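Local coordinates for metallopeptidase family protein (Thermus thermophilus, PDB 2EJQ), which is of unknown function but belongs to a zincin-like metallopeptidase family, and so is probably a metal-dependent peptidase, at residues Gly42-Gly47 with Phe75-Gly80; Ile68-Gly73 with Glu91-Glu96. The protein carries 1 engineered substitution. All coordinates share one frame; numbering follows the deposited sequence.

Contact 1 lies at the surface and contact 2 in the interior, with their centres about 11 Å apart. Along the chain their segments alternate. Helix 72-78 serves both: contact 2 includes its start, and contact 1 uses its end. The two contacts also touch directly. Leu46 O lies 2.9 Å from Tyr71 N, a probable hydrogen bond, and Leu46 CD1 packs 3.6 Å from Thr92 OG1. Contact 2 carries His95 and Glu96 of a possible HExxH motif, with no metal bound to its histidines here. Contact 1 carries Leu76 and Ala79, where Mg(2+) is seen in a crystal structure of this protein. The Thr92 and Ala79 side chains are about 12 Å apart.

Contact 1: Gly42-Gly47 with Phe75-Gly80; sequences GVWRLG and FLEVAG
This is an apolar surface contact between a loop and the last turn of a short helix. The loop, Gly42-Leu46, runs into edge strand 47-50 at Gly47, and the helix is 72-78. Trp44 and Leu46 reach across from the loop, while Val43 and Arg45 point away.

Glu77 lies over one face of the Trp44 indole with its aliphatic stem. Its CB sits 3.6 Å from the centroid of the five-membered ring of Trp44, a CH-pi contact 11° off the ring normal. Glu77 CG follows over the centre of the indole, 3.6 Å from Trp44 CE2. A bend at chi2 (-66°) turns the carboxylate along the indole, with the two planes 18° apart.

Val78 is shared by both loop side chains. Its CG1 meets Trp44 CD1 at 3.9 Å, approaching obliquely. Its CG2 touches Leu46 CD2 at 4.0 Å.

Leu46 crosses Phe75 at about a right angle. Leu46 CD2 stands over one face of the Phe75 ring, 4.1 Å from its centroid, in a second CH-pi contact. Leu46 CB packs against Phe75 CE1 at 3.7 Å, and the Leu46 carbonyl oxygen also comes close to CE1. Phe75 is the buried member of the contact. Phe6, Trp85 and Val89 also pack on it, which ties the patch to helices 3-16 and 85-105.

No hydrogen bond joins the two segments. The helix end is held by its own backbone, with Ala79 N bonded to Phe75 O at 2.8 Å. Mg(2+) has been seen at Leu76 and Ala79 in a crystal structure of this protein, probably through backbone oxygens, since both side chains are apolar. The arrangement is a helix C-terminus packed against the loop entering an edge strand, within a zincin-like metallopeptidase domain.

Contact 2: Ile68-Gly73 with Glu91-Glu96; sequences IALYYG and ETMLHE. Engineered in segment 91-96: Met93 (natural residue Leu).
Glu96 OE1 is gripped by one hydrogen bond, with His99 ND1 further along the same helix. Thr92 OG1 likewise has one, to Glu88 O in the preceding turn. Neither polar end bonds to strand 68-71, so the segments meet through carbon.

Ile68 points at the helix and crosses the Glu96 stem obliquely. Its CG2, anti to the backbone N, meets Glu96 CB at 3.6 Å. Its CD1 extends toward the helix backbone, 3.8 Å from Met93 O. Glu96 starts toward the strand, but a bend at chi2 (-46°) leads its carboxylate away. An alanine in place of Ile68 would lose these branches and would probably leave the Glu96 stem less firmly positioned.

Residues 68-71, in the central strand, run nearly antiparallel to helix residues 91-96, at 153°, with these short axes 8.8 Å apart at their closest. A sheet with an HExxH helix packed on it is the zincin arrangement, which this contact probably represents. Here His95, Glu96 and His99 fit that pattern, though no metal is bound to them.

Past Ala69, which points away, Leu70 brings its end to the helix. Its CD2 presses on Thr92 CG2 at 3.4 Å, closer than two methyl groups normally sit. Its CD1 lies more loosely against CG of Met93, an engineered residue, at 4.2 Å. Val10 of helix 3-16 touches both Leu70 and Met93.

Contact 1: Gly42-Gly47 with Phe75-Gly80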
loop_
_atom_site.group_PDB
_atom_site.type_symbol
_atom_site.label_atom_id
_atom_site.label_comp_id
_atom_site.label_asym_id
_atom_site.label_seq_id
_atom_site.Cartn_x
_atom_site.Cartn_y
_atom_site.Cartn_z
ATOM N N GLY A 42 15.434 4.194 11.713
ATOM C CA GLY A 42 14.966 5.539 11.995
ATOM C C GLY A 42 13.942 5.850 10.914
ATOM O O GLY A 42 13.255 6.878 10.937
ATOM N N VAL A 43 13.853 4.933 9.954
ATOM C CA VAL A 43 12.948 5.063 8.816
ATOM C C VAL A 43 11.876 3.983 8.826
ATOM O O VAL A 43 12.165 2.797 8.990
ATOM C CB VAL A 43 13.732 4.992 7.476
ATOM C CG1 VAL A 43 12.769 4.977 6.296
ATOM C CG2 VAL A 43 14.676 6.177 7.365
ATOM N N TRP A 44 10.633 4.409 8.648
ATOM C CA TRP A 44 9.512 3.487 8.645
ATOM C C TRP A 44 8.843 3.427 7.289
ATOM O O TRP A 44 8.729 4.437 6.600
ATOM C CB TRP A 44 8.481 3.911 9.686
ATOM C CG TRP A 44 9.050 3.976 11.049
ATOM C CD1 TRP A 44 9.658 5.045 11.639
ATOM C CD2 TRP A 44 9.109 2.905 11.994
ATOM N NE1 TRP A 44 10.093 4.705 12.897
ATOM C CE2 TRP A 44 9.768 3.397 13.140
ATOM C CE3 TRP A 44 8.668 1.576 11.981
ATOM C CZ2 TRP A 44 10.000 2.606 14.265
ATOM C CZ3 TRP A 44 8.897 0.789 13.102
ATOM C CH2 TRP A 44 9.558 1.309 14.230
ATOM N N ARG A 45 8.408 2.230 6.910
ATOM C CA ARG A 45 7.717 2.032 5.648
ATOM C C ARG A 45 6.222 2.267 5.880
ATOM O O ARG A 45 5.590 1.515 6.618
ATOM C CB ARG A 45 7.940 0.602 5.151
ATOM C CG ARG A 45 7.316 0.331 3.794
ATOM C CD ARG A 45 7.679 -1.053 3.273
ATOM N NE ARG A 45 9.069 -1.147 2.835
ATOM C CZ ARG A 45 9.635 -2.272 2.411
ATOM N NH1 ARG A 45 8.927 -3.395 2.373
ATOM N NH2 ARG A 45 10.901 -2.278 2.022
ATOM N N LEU A 46 5.664 3.311 5.267
ATOM C CA LEU A 46 4.233 3.606 5.418
ATOM C C LEU A 46 3.333 2.626 4.642
ATOM O O LEU A 46 2.193 2.372 5.028
ATOM C CB LEU A 46 3.933 5.042 4.963
ATOM C CG LEU A 46 4.721 6.158 5.658
ATOM C CD1 LEU A 46 4.231 7.531 5.181
ATOM C CD2 LEU A 46 4.573 6.024 7.170
ATOM N N GLY A 47 3.852 2.092 3.542
ATOM C CA GLY A 47 3.092 1.147 2.742
ATOM C C GLY A 47 3.955 0.428 1.718
ATOM O O GLY A 47 5.155 0.678 1.613
ATOM N N PHE A 75 2.849 4.977 10.372
ATOM C CA PHE A 75 2.336 6.345 10.316
ATOM C C PHE A 75 2.437 7.006 11.699
ATOM O O PHE A 75 2.816 8.173 11.818
ATOM C CB PHE A 75 0.863 6.373 9.861
ATOM C CG PHE A 75 0.665 6.228 8.361
ATOM C CD1 PHE A 75 0.754 4.982 7.748
ATOM C CD2 PHE A 75 0.374 7.345 7.569
ATOM C CE1 PHE A 75 0.557 4.842 6.379
ATOM C CE2 PHE A 75 0.174 7.215 6.187
ATOM C CZ PHE A 75 0.265 5.965 5.593
ATOM N N LEU A 76 2.070 6.256 12.737
ATOM C CA LEU A 76 2.120 6.758 14.103
ATOM C C LEU A 76 3.547 7.110 14.491
ATOM O O LEU A 76 3.797 8.183 15.034
ATOM C CB LEU A 76 1.558 5.717 15.084
ATOM C CG LEU A 76 0.036 5.638 15.128
ATOM C CD1 LEU A 76 -0.412 4.519 16.048
ATOM C CD2 LEU A 76 -0.509 6.967 15.606
ATOM N N GLU A 77 4.480 6.209 14.196
ATOM C CA GLU A 77 5.880 6.440 14.522
ATOM C C GLU A 77 6.393 7.745 13.918
ATOM O O GLU A 77 7.058 8.527 14.592
ATOM C CB GLU A 77 6.748 5.276 14.028
ATOM C CG GLU A 77 6.560 3.953 14.779
ATOM C CD GLU A 77 7.025 4.005 16.231
ATOM O OE1 GLU A 77 7.790 4.928 16.580
ATOM O OE2 GLU A 77 6.635 3.113 17.020
ATOM N N VAL A 78 6.077 7.980 12.649
ATOM C CA VAL A 78 6.530 9.183 11.967
ATOM C C VAL A 78 5.703 10.418 12.279
ATOM O O VAL A 78 6.192 11.540 12.162
ATOM C CB VAL A 78 6.521 8.999 10.427
ATOM C CG1 VAL A 78 7.302 7.761 10.049
ATOM C CG2 VAL A 78 5.085 8.905 9.912
ATOM N N ALA A 79 4.455 10.221 12.682
ATOM C CA ALA A 79 3.578 11.350 12.950
ATOM C C ALA A 79 3.998 12.203 14.128
ATOM O O ALA A 79 4.344 11.696 15.198
ATOM C CB ALA A 79 2.143 10.874 13.144
ATOM N N GLY A 80 3.956 13.510 13.907
ATOM C CA GLY A 80 4.301 14.475 14.931
ATOM C C GLY A 80 3.277 15.586 14.883
ATOM O O GLY A 80 2.203 15.430 14.298
#

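Contact 2: Ile68-Gly73 with Glu91-Glu96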
loop_
_atom_site.group_PDB
_atom_site.type_symbol
_atom_site.label_atom_id
_atom_site.label_comp_id
_atom_site.label_asym_id
_atom_site.label_seq_id
_atom_site.Cartn_x
_atom_site.Cartn_y
_atom_site.Cartn_z
ATOM N N ILE A 68 -2.043 -3.447 -2.148
ATOM C CA ILE A 68 -1.298 -2.319 -1.625
ATOM C C ILE A 68 -1.488 -2.507 -0.106
ATOM O O ILE A 68 -2.610 -2.714 0.362
ATOM C CB ILE A 68 -1.912 -0.967 -2.040
ATOM C CG1 ILE A 68 -1.751 -0.782 -3.554
ATOM C CG2 ILE A 68 -1.242 0.169 -1.242
ATOM C CD1 ILE A 68 -2.385 0.495 -4.103
ATOM N N ALA A 69 -0.408 -2.486 0.659
ATOM C CA ALA A 69 -0.528 -2.625 2.104
ATOM C C ALA A 69 -0.153 -1.303 2.761
ATOM O O ALA A 69 0.774 -0.629 2.314
ATOM C CB ALA A 69 0.390 -3.727 2.601
ATOM N N LEU A 70 -0.892 -0.932 3.805
ATOM C CA LEU A 70 -0.612 0.283 4.558
ATOM C C LEU A 70 -0.328 -0.147 6.000
ATOM O O LEU A 70 -0.993 -1.040 6.531
ATOM C CB LEU A 70 -1.798 1.254 4.506
ATOM C CG LEU A 70 -2.035 2.032 3.198
ATOM C CD1 LEU A 70 -3.203 2.990 3.367
ATOM C CD2 LEU A 70 -0.797 2.809 2.828
ATOM N N TYR A 71 0.671 0.471 6.624
ATOM C CA TYR A 71 1.036 0.128 7.991
ATOM C C TYR A 71 0.703 1.295 8.916
ATOM O O TYR A 71 1.437 2.279 8.974
ATOM C CB TYR A 71 2.526 -0.198 8.043
ATOM C CG TYR A 71 2.891 -1.336 7.116
ATOM C CD1 TYR A 71 2.454 -2.632 7.378
ATOM C CD2 TYR A 71 3.621 -1.108 5.944
ATOM C CE1 TYR A 71 2.726 -3.670 6.506
ATOM C CE2 TYR A 71 3.897 -2.143 5.066
ATOM C CZ TYR A 71 3.443 -3.423 5.352
ATOM O OH TYR A 71 3.687 -4.454 4.478
ATOM N N TYR A 72 -0.410 1.179 9.634
ATOM C CA TYR A 72 -0.833 2.227 10.550
ATOM C C TYR A 72 0.236 2.548 11.592
ATOM O O TYR A 72 0.460 3.713 11.915
ATOM C CB TYR A 72 -2.136 1.826 11.239
ATOM C CG TYR A 72 -2.621 2.832 12.260
ATOM C CD1 TYR A 72 -2.963 4.127 11.877
ATOM C CD2 TYR A 72 -2.744 2.485 13.609
ATOM C CE1 TYR A 72 -3.417 5.053 12.804
ATOM C CE2 TYR A 72 -3.199 3.407 14.553
ATOM C CZ TYR A 72 -3.537 4.692 14.141
ATOM O OH TYR A 72 -4.026 5.613 15.043
ATOM N N GLY A 73 0.907 1.521 12.102
ATOM C CA GLY A 73 1.944 1.747 13.097
ATOM C C GLY A 73 3.095 2.600 12.588
ATOM O O GLY A 73 3.687 3.376 13.344
ATOM N N GLU A 91 -0.671 10.237 -0.692
ATOM C CA GLU A 91 0.636 10.034 -1.298
ATOM C C GLU A 91 1.115 8.577 -1.262
ATOM O O GLU A 91 1.585 8.040 -2.262
ATOM C CB GLU A 91 1.639 10.959 -0.595
ATOM C CG GLU A 91 3.048 10.951 -1.155
ATOM C CD GLU A 91 3.089 11.295 -2.640
ATOM O OE1 GLU A 91 2.389 12.260 -3.042
ATOM O OE2 GLU A 91 3.819 10.603 -3.397
ATOM N N THR A 92 0.984 7.932 -0.110
ATOM C CA THR A 92 1.422 6.540 0.038
ATOM C C THR A 92 0.624 5.581 -0.859
ATOM O O THR A 92 1.182 4.730 -1.540
ATOM C CB THR A 92 1.306 6.101 1.498
ATOM O OG1 THR A 92 2.116 6.961 2.312
ATOM C CG2 THR A 92 1.764 4.664 1.668
ATOM N N MET A 93 -0.690 5.732 -0.875
ATOM C CA MET A 93 -1.512 4.881 -1.713
ATOM C C MET A 93 -1.225 5.013 -3.192
ATOM O O MET A 93 -1.014 4.029 -3.887
ATOM C CB MET A 93 -2.975 5.200 -1.481
ATOM C CG MET A 93 -3.665 4.189 -0.628
ATOM S SD MET A 93 -5.305 4.726 -0.215
ATOM C CE MET A 93 -5.273 6.401 -0.741
ATOM N N LEU A 94 -1.238 6.250 -3.663
ATOM C CA LEU A 94 -1.010 6.522 -5.068
ATOM C C LEU A 94 0.391 6.151 -5.515
ATOM O O LEU A 94 0.603 5.824 -6.676
ATOM C CB LEU A 94 -1.292 7.992 -5.372
ATOM C CG LEU A 94 -2.746 8.364 -5.115
ATOM C CD1 LEU A 94 -2.955 9.816 -5.520
ATOM C CD2 LEU A 94 -3.673 7.457 -5.900
ATOM N N HIS A 95 1.350 6.194 -4.597
ATOM C CA HIS A 95 2.715 5.822 -4.931
ATOM C C HIS A 95 2.765 4.308 -5.161
ATOM O O HIS A 95 3.404 3.836 -6.104
ATOM C CB HIS A 95 3.679 6.215 -3.807
ATOM C CG HIS A 95 5.116 5.951 -4.134
ATOM N ND1 HIS A 95 5.738 6.494 -5.241
ATOM C CD2 HIS A 95 6.046 5.179 -3.521
ATOM C CE1 HIS A 95 6.988 6.065 -5.294
ATOM N NE2 HIS A 95 7.199 5.266 -4.262
ATOM N N GLU A 96 2.088 3.542 -4.308
ATOM C CA GLU A 96 2.076 2.093 -4.489
ATOM C C GLU A 96 1.221 1.730 -5.699
ATOM O O GLU A 96 1.488 0.749 -6.381
ATOM C CB GLU A 96 1.551 1.377 -3.243
ATOM C CG GLU A 96 2.387 1.582 -1.988
ATOM C CD GLU A 96 3.875 1.409 -2.226
ATOM O OE1 GLU A 96 4.259 0.556 -3.044
ATOM O OE2 GLU A 96 4.668 2.121 -1.580
#